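Local atomic coordinates of high-potential iron-sulfur protein isozyme 2 (Ectothiorhodospira shaposhnikovii, PDB entry 1HPI), a protein that carries electrons in anaerobic electron transport of photosynthetic bacteria, using a single high-potential [4Fe-4S] cluster. Residues E2-S5 and A10-A13; H18-V23 and G31-N36; L38-A43 and K57-N62; C51-G56 and C65-A70. All coordinates share one frame; numbering follows the deposited sequence.

Interaction 1. Residues E2-S5 and A10-A13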
loop_
_atom_site.group_PDB
_atom_site.type_symbol
_atom_site.label_atom_id
_atom_site.label_comp_id
_atom_site.label_asym_id
_atom_site.label_seq_id
_atom_site.Cartn_x
_atom_site.Cartn_y
_atom_site.Cartn_z
ATOM N N GLU A 2 -13.308 4.381 1.160
ATOM C CA GLU A 2 -13.568 2.973 0.905
ATOM C C GLU A 2 -12.283 2.266 0.515
ATOM O O GLU A 2 -11.282 2.899 0.194
ATOM C CB GLU A 2 -14.659 2.764 -0.164
ATOM C CG GLU A 2 -14.192 3.307 -1.525
ATOM C CD GLU A 2 -15.164 3.129 -2.653
ATOM O OE1 GLU A 2 -16.256 2.506 -2.291
ATOM O OE2 GLU A 2 -14.947 3.537 -3.780
ATOM N N ARG A 3 -12.314 0.940 0.533
ATOM C CA ARG A 3 -11.128 0.186 0.180
ATOM C C ARG A 3 -10.692 0.381 -1.266
ATOM O O ARG A 3 -11.511 0.355 -2.182
ATOM C CB ARG A 3 -11.345 -1.310 0.438
ATOM C CG ARG A 3 -11.427 -1.699 1.918
ATOM C CD ARG A 3 -11.393 -3.210 2.134
ATOM N NE ARG A 3 -12.623 -3.766 1.602
ATOM C CZ ARG A 3 -12.683 -4.673 0.637
ATOM N NH1 ARG A 3 -11.583 -5.173 0.083
ATOM N NH2 ARG A 3 -13.882 -5.090 0.235
ATOM N N LEU A 4 -9.388 0.559 -1.485
ATOM C CA LEU A 4 -8.851 0.711 -2.834
ATOM C C LEU A 4 -8.950 -0.633 -3.561
ATOM O O LEU A 4 -8.784 -1.692 -2.952
ATOM C CB LEU A 4 -7.335 0.967 -2.672
ATOM C CG LEU A 4 -6.538 1.150 -3.965
ATOM C CD1 LEU A 4 -7.046 2.365 -4.739
ATOM C CD2 LEU A 4 -5.066 1.331 -3.610
ATOM N N SER A 5 -9.189 -0.626 -4.866
ATOM C CA SER A 5 -9.255 -1.859 -5.628
ATOM C C SER A 5 -7.949 -1.995 -6.418
ATOM O O SER A 5 -7.394 -1.006 -6.873
ATOM C CB SER A 5 -10.432 -1.844 -6.597
ATOM O OG SER A 5 -10.270 -2.870 -7.559
ATOM N N ALA A 10 -5.691 4.357 -10.286
ATOM C CA ALA A 10 -4.738 4.954 -9.363
ATOM C C ALA A 10 -3.813 3.878 -8.798
ATOM O O ALA A 10 -2.607 4.076 -8.614
ATOM C CB ALA A 10 -5.469 5.673 -8.240
ATOM N N ALA A 11 -4.407 2.718 -8.511
ATOM C CA ALA A 11 -3.666 1.588 -7.963
ATOM C C ALA A 11 -2.647 1.084 -8.962
ATOM O O ALA A 11 -1.487 0.842 -8.651
ATOM C CB ALA A 11 -4.605 0.445 -7.595
ATOM N N GLN A 12 -3.125 0.922 -10.182
ATOM C CA GLN A 12 -2.278 0.433 -11.250
ATOM C C GLN A 12 -1.085 1.319 -11.488
ATOM O O GLN A 12 0.005 0.819 -11.717
ATOM C CB GLN A 12 -3.101 0.254 -12.527
ATOM C CG GLN A 12 -4.107 -0.896 -12.297
ATOM C CD GLN A 12 -5.046 -1.140 -13.457
ATOM O OE1 GLN A 12 -5.255 -2.289 -13.872
ATOM N NE2 GLN A 12 -5.633 -0.065 -13.968
ATOM N N ALA A 13 -1.306 2.629 -11.425
ATOM C CA ALA A 13 -0.236 3.584 -11.640
ATOM C C ALA A 13 0.932 3.383 -10.692
ATOM O O ALA A 13 2.079 3.648 -11.043
ATOM C CB ALA A 13 -0.747 5.011 -11.552
#

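Interaction 2. Residues H18-V23 and G31-N36. With SF4 (iron/sulfur cluster), chain B.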
loop_
_atom_site.group_PDB
_atom_site.type_symbol
_atom_site.label_atom_id
_atom_site.label_comp_id
_atom_site.label_asym_id
_atom_site.label_seq_id
_atom_site.Cartn_x
_atom_site.Cartn_y
_atom_site.Cartn_z
ATOM N N HIS A 18 -2.631 -5.769 -2.807
ATOM C CA HIS A 18 -3.110 -5.893 -1.436
ATOM C C HIS A 18 -2.197 -6.807 -0.608
ATOM O O HIS A 18 -2.164 -6.722 0.623
ATOM C CB HIS A 18 -4.482 -6.575 -1.416
ATOM C CG HIS A 18 -5.602 -5.786 -1.988
ATOM N ND1 HIS A 18 -5.785 -4.451 -1.676
ATOM C CD2 HIS A 18 -6.586 -6.170 -2.842
ATOM C CE1 HIS A 18 -6.873 -4.063 -2.342
ATOM N NE2 HIS A 18 -7.376 -5.065 -3.051
ATOM N N ASP A 19 -1.466 -7.711 -1.285
ATOM C CA ASP A 19 -0.550 -8.666 -0.646
ATOM C C ASP A 19 0.831 -8.513 -1.279
ATOM O O ASP A 19 1.053 -8.873 -2.437
ATOM C CB ASP A 19 -1.072 -10.107 -0.858
ATOM C CG ASP A 19 -0.280 -11.242 -0.251
ATOM O OD1 ASP A 19 0.794 -10.893 0.410
ATOM O OD2 ASP A 19 -0.635 -12.397 -0.350
ATOM N N ALA A 20 1.747 -7.956 -0.500
ATOM C CA ALA A 20 3.116 -7.700 -0.922
ATOM C C ALA A 20 3.820 -8.941 -1.400
ATOM O O ALA A 20 4.666 -8.893 -2.283
ATOM C CB ALA A 20 3.900 -7.091 0.225
ATOM N N SER A 21 3.452 -10.052 -0.791
ATOM C CA SER A 21 4.065 -11.300 -1.158
ATOM C C SER A 21 3.859 -11.608 -2.630
ATOM O O SER A 21 4.540 -12.461 -3.178
ATOM C CB SER A 21 3.653 -12.445 -0.238
ATOM O OG SER A 21 2.427 -12.980 -0.692
ATOM N N SER A 22 2.936 -10.917 -3.295
ATOM C CA SER A 22 2.690 -11.167 -4.700
ATOM C C SER A 22 3.359 -10.156 -5.627
ATOM O O SER A 22 3.169 -10.166 -6.844
ATOM C CB SER A 22 1.195 -11.194 -4.952
ATOM O OG SER A 22 0.674 -9.894 -4.751
ATOM N N VAL A 23 4.153 -9.275 -5.044
ATOM C CA VAL A 23 4.830 -8.269 -5.827
ATOM C C VAL A 23 6.055 -8.801 -6.563
ATOM O O VAL A 23 6.873 -9.510 -5.993
ATOM C CB VAL A 23 5.292 -7.153 -4.893
ATOM C CG1 VAL A 23 6.240 -6.220 -5.634
ATOM C CG2 VAL A 23 4.095 -6.369 -4.353
ATOM N N GLY A 31 9.718 -7.718 3.072
ATOM C CA GLY A 31 9.556 -7.104 4.373
ATOM C C GLY A 31 8.892 -5.734 4.259
ATOM O O GLY A 31 8.393 -5.189 5.238
ATOM N N GLN A 32 8.887 -5.154 3.066
ATOM C CA GLN A 32 8.259 -3.852 2.901
ATOM C C GLN A 32 6.759 -4.057 2.760
ATOM O O GLN A 32 6.320 -4.854 1.926
ATOM C CB GLN A 32 8.748 -3.161 1.611
ATOM C CG GLN A 32 10.267 -2.913 1.567
ATOM C CD GLN A 32 10.750 -2.311 0.253
ATOM O OE1 GLN A 32 10.024 -2.243 -0.752
ATOM N NE2 GLN A 32 12.005 -1.875 0.248
ATOM N N THR A 33 5.976 -3.335 3.558
ATOM C CA THR A 33 4.525 -3.424 3.512
ATOM C C THR A 33 3.947 -2.050 3.829
ATOM O O THR A 33 4.658 -1.161 4.309
ATOM C CB THR A 33 3.919 -4.429 4.526
ATOM O OG1 THR A 33 4.204 -3.977 5.832
ATOM C CG2 THR A 33 4.458 -5.841 4.316
ATOM N N CYS A 34 2.644 -1.894 3.572
ATOM C CA CYS A 34 2.013 -0.626 3.854
ATOM C C CYS A 34 2.186 -0.355 5.339
ATOM O O CYS A 34 2.455 0.766 5.764
ATOM C CB CYS A 34 0.512 -0.644 3.511
ATOM S SG CYS A 34 0.226 -0.756 1.738
ATOM N N LEU A 35 2.029 -1.417 6.126
ATOM C CA LEU A 35 2.160 -1.306 7.565
ATOM C C LEU A 35 3.433 -0.602 8.013
ATOM O O LEU A 35 3.407 0.173 8.971
ATOM C CB LEU A 35 1.899 -2.642 8.289
ATOM C CG LEU A 35 1.642 -2.509 9.793
ATOM C CD1 LEU A 35 0.447 -1.611 10.094
ATOM C CD2 LEU A 35 1.378 -3.894 10.364
ATOM N N ASN A 36 4.555 -0.840 7.339
ATOM C CA ASN A 36 5.771 -0.164 7.752
ATOM C C ASN A 36 6.165 0.994 6.827
ATOM O O ASN A 36 7.316 1.437 6.788
ATOM C CB ASN A 36 6.928 -1.151 7.974
ATOM C CG ASN A 36 7.246 -2.004 6.757
ATOM O OD1 ASN A 36 6.959 -1.637 5.610
ATOM N ND2 ASN A 36 7.875 -3.150 7.001
HETATM FE FE1 SF4 B . 1.086 1.172 0.980
HETATM FE FE2 SF4 B . 3.017 3.081 1.332
HETATM FE FE3 SF4 B . 0.471 3.771 0.593
HETATM FE FE4 SF4 B . 2.071 2.428 -1.160
HETATM S S1 SF4 B . 2.447 4.470 -0.291
HETATM S S2 SF4 B . -0.093 1.992 -0.721
HETATM S S3 SF4 B . 3.237 1.144 0.225
HETATM S S4 SF4 B . 1.092 2.762 2.518
#

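Interaction 3. Residues L38-A43 and K57-N62. With SF4 (iron/sulfur cluster), chain B.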
loop_
_atom_site.group_PDB
_atom_site.type_symbol
_atom_site.label_atom_id
_atom_site.label_comp_id
_atom_site.label_asym_id
_atom_site.label_seq_id
_atom_site.Cartn_x
_atom_site.Cartn_y
_atom_site.Cartn_z
ATOM N N LEU A 38 5.950 4.912 5.575
ATOM C CA LEU A 38 5.741 6.237 6.110
ATOM C C LEU A 38 4.408 6.876 5.691
ATOM O O LEU A 38 3.846 7.659 6.452
ATOM C CB LEU A 38 6.901 7.095 5.579
ATOM C CG LEU A 38 6.862 8.553 6.008
ATOM C CD1 LEU A 38 7.037 8.638 7.515
ATOM C CD2 LEU A 38 8.020 9.286 5.348
ATOM N N LEU A 39 3.875 6.565 4.490
ATOM C CA LEU A 39 2.620 7.138 3.987
ATOM C C LEU A 39 1.333 6.524 4.538
ATOM O O LEU A 39 0.229 6.999 4.260
ATOM C CB LEU A 39 2.605 7.285 2.450
ATOM C CG LEU A 39 3.905 7.869 1.887
ATOM C CD1 LEU A 39 3.818 8.012 0.373
ATOM C CD2 LEU A 39 4.222 9.217 2.515
ATOM N N TYR A 40 1.503 5.452 5.317
ATOM C CA TYR A 40 0.411 4.723 5.959
ATOM C C TYR A 40 0.262 5.448 7.277
ATOM O O TYR A 40 1.011 5.248 8.234
ATOM C CB TYR A 40 0.774 3.241 6.145
ATOM C CG TYR A 40 -0.350 2.292 6.494
ATOM C CD1 TYR A 40 -1.342 1.916 5.583
ATOM C CD2 TYR A 40 -0.390 1.736 7.774
ATOM C CE1 TYR A 40 -2.351 1.017 5.934
ATOM C CE2 TYR A 40 -1.392 0.836 8.141
ATOM C CZ TYR A 40 -2.376 0.472 7.220
ATOM O OH TYR A 40 -3.370 -0.416 7.559
ATOM N N THR A 41 -0.715 6.338 7.256
ATOM C CA THR A 41 -1.002 7.198 8.374
ATOM C C THR A 41 -1.315 6.662 9.740
ATOM O O THR A 41 -0.912 7.251 10.730
ATOM C CB THR A 41 -1.655 8.531 8.015
ATOM O OG1 THR A 41 -2.961 8.254 7.581
ATOM C CG2 THR A 41 -0.864 9.203 6.899
ATOM N N ASP A 42 -2.030 5.570 9.810
ATOM C CA ASP A 42 -2.339 5.036 11.112
ATOM C C ASP A 42 -1.515 3.792 11.292
ATOM O O ASP A 42 -1.900 2.736 10.802
ATOM C CB ASP A 42 -3.819 4.673 11.141
ATOM C CG ASP A 42 -4.272 4.315 12.521
ATOM O OD1 ASP A 42 -3.300 4.161 13.381
ATOM O OD2 ASP A 42 -5.443 4.177 12.799
ATOM N N ALA A 43 -0.400 3.943 11.998
ATOM C CA ALA A 43 0.493 2.832 12.217
ATOM C C ALA A 43 -0.139 1.687 12.959
ATOM O O ALA A 43 0.375 0.573 12.978
ATOM C CB ALA A 43 1.798 3.264 12.860
ATOM N N LYS A 57 -9.170 6.646 0.221
ATOM C CA LYS A 57 -9.144 5.199 0.178
ATOM C C LYS A 57 -8.448 4.551 1.349
ATOM O O LYS A 57 -7.647 5.186 2.027
ATOM C CB LYS A 57 -8.117 4.769 -0.846
ATOM C CG LYS A 57 -8.518 5.063 -2.260
ATOM C CD LYS A 57 -9.966 4.746 -2.493
ATOM C CE LYS A 57 -10.258 4.815 -3.971
ATOM N NZ LYS A 57 -11.695 4.861 -4.256
ATOM N N LEU A 58 -8.766 3.271 1.545
ATOM C CA LEU A 58 -8.170 2.453 2.590
ATOM C C LEU A 58 -7.288 1.453 1.846
ATOM O O LEU A 58 -7.744 0.842 0.872
ATOM C CB LEU A 58 -9.172 1.617 3.413
ATOM C CG LEU A 58 -10.103 2.455 4.278
ATOM C CD1 LEU A 58 -11.091 1.527 4.980
ATOM C CD2 LEU A 58 -9.288 3.223 5.310
ATOM N N VAL A 59 -6.039 1.273 2.276
ATOM C CA VAL A 59 -5.156 0.316 1.617
ATOM C C VAL A 59 -4.907 -0.853 2.564
ATOM O O VAL A 59 -5.097 -0.718 3.776
ATOM C CB VAL A 59 -3.841 0.918 1.136
ATOM C CG1 VAL A 59 -4.149 2.090 0.206
ATOM C CG2 VAL A 59 -2.995 1.373 2.317
ATOM N N SER A 60 -4.489 -1.988 2.013
ATOM C CA SER A 60 -4.204 -3.175 2.796
ATOM C C SER A 60 -2.924 -3.031 3.619
ATOM O O SER A 60 -1.867 -2.694 3.085
ATOM C CB SER A 60 -4.069 -4.335 1.826
ATOM O OG SER A 60 -3.565 -5.463 2.514
ATOM N N ALA A 61 -2.984 -3.286 4.930
ATOM C CA ALA A 61 -1.786 -3.177 5.753
ATOM C C ALA A 61 -0.680 -4.121 5.263
ATOM O O ALA A 61 0.519 -3.913 5.474
ATOM C CB ALA A 61 -2.123 -3.464 7.207
ATOM N N ASN A 62 -1.084 -5.188 4.591
ATOM C CA ASN A 62 -0.101 -6.137 4.092
ATOM C C ASN A 62 0.276 -5.902 2.642
ATOM O O ASN A 62 0.950 -6.745 2.051
ATOM C CB ASN A 62 -0.641 -7.575 4.126
ATOM C CG ASN A 62 -1.211 -7.924 5.470
ATOM O OD1 ASN A 62 -2.412 -8.196 5.596
ATOM N ND2 ASN A 62 -0.348 -7.902 6.481
HETATM FE FE1 SF4 B . 1.086 1.172 0.980
HETATM FE FE2 SF4 B . 3.017 3.081 1.332
HETATM FE FE3 SF4 B . 0.471 3.771 0.593
HETATM FE FE4 SF4 B . 2.071 2.428 -1.160
HETATM S S1 SF4 B . 2.447 4.470 -0.291
HETATM S S2 SF4 B . -0.093 1.992 -0.721
HETATM S S3 SF4 B . 3.237 1.144 0.225
HETATM S S4 SF4 B . 1.092 2.762 2.518
#

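Interaction 4. Residues C51-G56 and C65-A70. With SF4 (iron/sulfur cluster), chain B.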
loop_
_atom_site.group_PDB
_atom_site.type_symbol
_atom_site.label_atom_id
_atom_site.label_comp_id
_atom_site.label_asym_id
_atom_site.label_seq_id
_atom_site.Cartn_x
_atom_site.Cartn_y
_atom_site.Cartn_z
ATOM N N CYS A 51 -3.851 5.991 3.428
ATOM C CA CYS A 51 -2.553 6.215 2.801
ATOM C C CYS A 51 -2.528 7.611 2.156
ATOM O O CYS A 51 -3.407 7.938 1.364
ATOM C CB CYS A 51 -2.264 5.123 1.749
ATOM S SG CYS A 51 -0.828 5.557 0.740
ATOM N N SER A 52 -1.539 8.446 2.472
ATOM C CA SER A 52 -1.440 9.802 1.929
ATOM C C SER A 52 -1.461 9.900 0.421
ATOM O O SER A 52 -1.948 10.870 -0.149
ATOM C CB SER A 52 -0.156 10.447 2.401
ATOM O OG SER A 52 -0.208 10.386 3.807
ATOM N N VAL A 53 -0.916 8.891 -0.230
ATOM C CA VAL A 53 -0.892 8.928 -1.667
ATOM C C VAL A 53 -2.177 8.462 -2.338
ATOM O O VAL A 53 -2.298 8.586 -3.553
ATOM C CB VAL A 53 0.442 8.419 -2.235
ATOM C CG1 VAL A 53 0.515 6.901 -2.285
ATOM C CG2 VAL A 53 0.737 9.010 -3.608
ATOM N N PHE A 54 -3.149 7.956 -1.559
ATOM C CA PHE A 54 -4.426 7.491 -2.090
ATOM C C PHE A 54 -5.559 8.116 -1.302
ATOM O O PHE A 54 -6.241 7.464 -0.520
ATOM C CB PHE A 54 -4.521 5.962 -1.913
ATOM C CG PHE A 54 -3.709 5.196 -2.926
ATOM C CD1 PHE A 54 -4.156 5.163 -4.247
ATOM C CD2 PHE A 54 -2.534 4.514 -2.605
ATOM C CE1 PHE A 54 -3.463 4.468 -5.237
ATOM C CE2 PHE A 54 -1.829 3.809 -3.583
ATOM C CZ PHE A 54 -2.291 3.790 -4.900
ATOM N N PRO A 55 -5.767 9.407 -1.482
ATOM C CA PRO A 55 -6.819 10.102 -0.768
ATOM C C PRO A 55 -8.189 9.464 -0.946
ATOM O O PRO A 55 -8.573 9.078 -2.050
ATOM C CB PRO A 55 -6.843 11.526 -1.329
ATOM C CG PRO A 55 -5.610 11.672 -2.201
ATOM C CD PRO A 55 -5.061 10.275 -2.449
ATOM N N GLY A 56 -8.928 9.370 0.160
ATOM C CA GLY A 56 -10.268 8.802 0.144
ATOM C C GLY A 56 -10.326 7.290 0.105
ATOM O O GLY A 56 -11.400 6.709 -0.027
ATOM N N CYS A 65 3.246 -0.719 -2.820
ATOM C CA CYS A 65 3.140 0.042 -4.050
ATOM C C CYS A 65 4.507 0.677 -4.231
ATOM O O CYS A 65 5.320 0.690 -3.296
ATOM C CB CYS A 65 1.986 1.068 -4.146
ATOM S SG CYS A 65 2.352 2.654 -3.351
ATOM N N THR A 66 4.762 1.199 -5.422
ATOM C CA THR A 66 6.043 1.827 -5.740
ATOM C C THR A 66 6.404 3.045 -4.898
ATOM O O THR A 66 7.573 3.447 -4.842
ATOM C CB THR A 66 6.201 2.116 -7.249
ATOM O OG1 THR A 66 5.218 3.055 -7.659
ATOM C CG2 THR A 66 6.096 0.842 -8.077
ATOM N N ALA A 67 5.408 3.641 -4.243
ATOM C CA ALA A 67 5.661 4.794 -3.406
ATOM C C ALA A 67 6.110 4.372 -2.005
ATOM O O ALA A 67 6.276 5.208 -1.120
ATOM C CB ALA A 67 4.482 5.752 -3.352
ATOM N N TRP A 68 6.320 3.077 -1.772
ATOM C CA TRP A 68 6.761 2.644 -0.452
ATOM C C TRP A 68 8.033 3.351 0.010
ATOM O O TRP A 68 9.012 3.484 -0.732
ATOM C CB TRP A 68 6.999 1.125 -0.387
ATOM C CG TRP A 68 7.319 0.700 1.009
ATOM C CD1 TRP A 68 6.431 0.266 1.934
ATOM C CD2 TRP A 68 8.603 0.683 1.639
ATOM N NE1 TRP A 68 7.075 -0.020 3.113
ATOM C CE2 TRP A 68 8.406 0.220 2.961
ATOM C CE3 TRP A 68 9.900 1.000 1.220
ATOM C CZ2 TRP A 68 9.475 0.079 3.851
ATOM C CZ3 TRP A 68 10.951 0.861 2.106
ATOM C CH2 TRP A 68 10.740 0.407 3.408
ATOM N N VAL A 69 8.012 3.809 1.258
ATOM C CA VAL A 69 9.144 4.489 1.862
ATOM C C VAL A 69 9.167 4.149 3.363
ATOM O O VAL A 69 8.142 4.159 4.037
ATOM C CB VAL A 69 9.218 5.976 1.465
ATOM C CG1 VAL A 69 7.962 6.709 1.892
ATOM C CG2 VAL A 69 10.426 6.685 2.057
ATOM N N ALA A 70 10.332 3.805 3.906
ATOM C CA ALA A 70 10.420 3.451 5.315
ATOM C C ALA A 70 9.973 4.522 6.269
ATOM O O ALA A 70 10.183 5.719 6.077
ATOM C CB ALA A 70 11.839 3.087 5.718
HETATM FE FE1 SF4 B . 1.086 1.172 0.980
HETATM FE FE2 SF4 B . 3.017 3.081 1.332
HETATM FE FE3 SF4 B . 0.471 3.771 0.593
HETATM FE FE4 SF4 B . 2.071 2.428 -1.160
HETATM S S1 SF4 B . 2.447 4.470 -0.291
HETATM S S2 SF4 B . -0.093 1.992 -0.721
HETATM S S3 SF4 B . 3.237 1.144 0.225
HETATM S S4 SF4 B . 1.092 2.762 2.518
#

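Interaction 1. Residues E2-S5 and A10-A13
Leu-4 and Ser-5 meet helix 9-13 at Ala-11, one helical step after Ala-10. Ala-10 takes little part itself; its backbone N is bonded to Asp-8 OD1 and its methyl lies against Phe-54. Ala-11 follows and carries the contact with a single carbon. Its CB approaches the branched end of Leu-4 almost centrally, 4.1 Å from Leu-4 CD2 and 4.2 Å from Leu-4 CG, so the methyl rests on the fork of the isobutyl group and does not touch one prong alone. Leu-4 reaches this far because CG stands opposite the backbone N (chi1 180°), sending the side chain from the residue after strand 2-3 to the helix. This short strand pairs in parallel with strand 57-60, so the contact joins the little helix to the chain just after an outer strand of the three-stranded sheet of the high-potential iron-sulfur protein fold. The same Ala-11 CB is also close to a carbonyl oxygen, 3.2 Å from Ser-5 O, a near approach of a methyl to an acceptor. Ser-5 turns its hydroxyl to another partner, OG being bonded to the backbone N of Asp-7, just ahead of the helix. Tyr-16 touches both Leu-4 and Ala-11, and Phe-54 and Val-59 pack on Leu-4, whose side chain is about 6 Å from the iron-sulfur cluster between nearest atoms.

Interaction 2. Residues H18-V23 and G31-N36
Asn-36 OD1 is gripped by two N-H groups: the backbone N of Thr-33, the residue whose methyl faces Ala-20 across the contact, and the indole NE1 of Trp-68. The bond from Thr-33 N to Asn-36 OD1 is 2.8 Å long and nearly straight at 170°. On the other arm of the amide, Asn-36 ND2 gives a 2.7 Å bond to Gly-31 O, which lies almost in the amide plane. With both ends tied, the amide is held against rotation; chi1 of 57° folds it back over its own segment. Trp-68 NE1 also bonds Thr-33 O, which probably eases the close approach of that oxygen to Asn-36 OD1. The loop braced this way carries Cys-34, whose SG binds iron FE1 of the cluster at 2.2 Å, one of the four cysteine ligands of a HiPIP site. Across the contact, packing is modest: Ala-20 CB sits 3.7 Å from Gln-32 O and 4.3 Å from Thr-33 CG2. Ala-20 opens a short 3-10 turn fastened by Asp-19, whose OD1 accepts from Ser-21 N, which comes from above the carboxylate plane, in an Asx turn. Ser-22 OG gives Asp-19 O a 2.6 Å bond. The side chain of Gln-32 leaves toward Trp-64, with OE1 bonded to the indole NE1.

Interaction 3. Residues L38-A43 and K57-N62
The loop around Tyr-40 passes the end of strand 57-60 at a distance, Tyr-40 CA lying 8.2 Å from Ala-61 CA, and the tyrosine side chain bridges the interval. Its ring lies with one edge along the strand: Val-59 CG2 is 3.7 Å from Tyr-40 CE1, near the ring plane, and Val-59 O meets the same edge in plane. Further out, Ala-61 CB comes obliquely to the phenol end, 3.3 Å from Tyr-40 OH. That hydroxyl is bonded to Ala-45 O, which fixes the far end of the ring. Strand 57-60 is the middle strand of the small HiPIP sheet, and here Val-59 brings CG1 to 4.2 Å from cluster S2. The root of the tyrosine lies in the cluster pocket, Tyr-40 CB 3.7 Å from S4. With CG opposite the backbone N (chi1 -166°), the ring leads from the cluster to Ala-61. Replacing Tyr-40 with an alanine would probably open a gap beside Val-59 and Ala-61 and leave Ala-45 O without its hydroxyl partner. Leu-39, the residue before, brings CD1 to 3.9 Å from cluster S1. At the end of the strand, Ser-60 OG accepts from Asn-62 N in an ST turn.

Interaction 4. Residues C51-G56 and C65-A70
Val-53 and Ala-67 face each other in the apolar part of this contact, with Val-53 CG1 4.3 Å from Ala-67 CB. Both methyls also lie over the same inorganic sulfur, Val-53 CG1 being 3.7 Å from cluster S1. The valine puts CG1 there from the rotamer in which that methyl falls between its backbone N and carbonyl carbon (chi1 81°). Aromatic contacts are made by ring edges. Phe-54 turns its CE2 corner to the sulfurs, 3.8 Å from cluster S2 and 4.3 Å from Cys-65 SG, both near the plane of its ring. Trp-68 likewise brings CD1 in edge-on, 3.7 Å from cluster S3. Metal bonds tie both segments to one cluster: Cys-51 SG binds iron FE3 and Cys-65 SG binds iron FE4, each at 2.2 Å. The hydrogen bonds that shape each turn are local. Cys-51 and Cys-65 each start a type I turn, the first closed by Phe-54 N to Cys-51 O at 2.9 Å, and each thiolate receives the backbone N-H two residues on. Ala-67 N to Cys-65 SG is 3.3 Å at 151°, whereas Val-53 N to Cys-51 SG is longer and weak. Such N-H groups would probably draw off some of the sulfur's negative charge. These are two of the four cysteine ligands, and thiolates carried on tight turns amid aliphatic and aromatic side chains are characteristic of the [4Fe-4S] site of high-potential iron-sulfur proteins.

Interactions 1 and 2 come first along the chain, one after the other, on opposite sides of its centre and with centres 15 Å apart. Interactions 3 and 4 follow and interlock, their segments alternating in sequence and their centres only 7 Å apart. Interactions 1 and 3 share the small sheet, where strand 2-3 lies beside strand 57-60 and Leu-4 is bonded through its backbone to Leu-58. Interactions 2, 3 and 4 all touch the iron-sulfur cluster, and Leu-4 of interaction 1 lies in a second layer, touching Phe-54 and Val-59. With little regular helix or strand, this short chain is thus organised around the cluster that carries its electron.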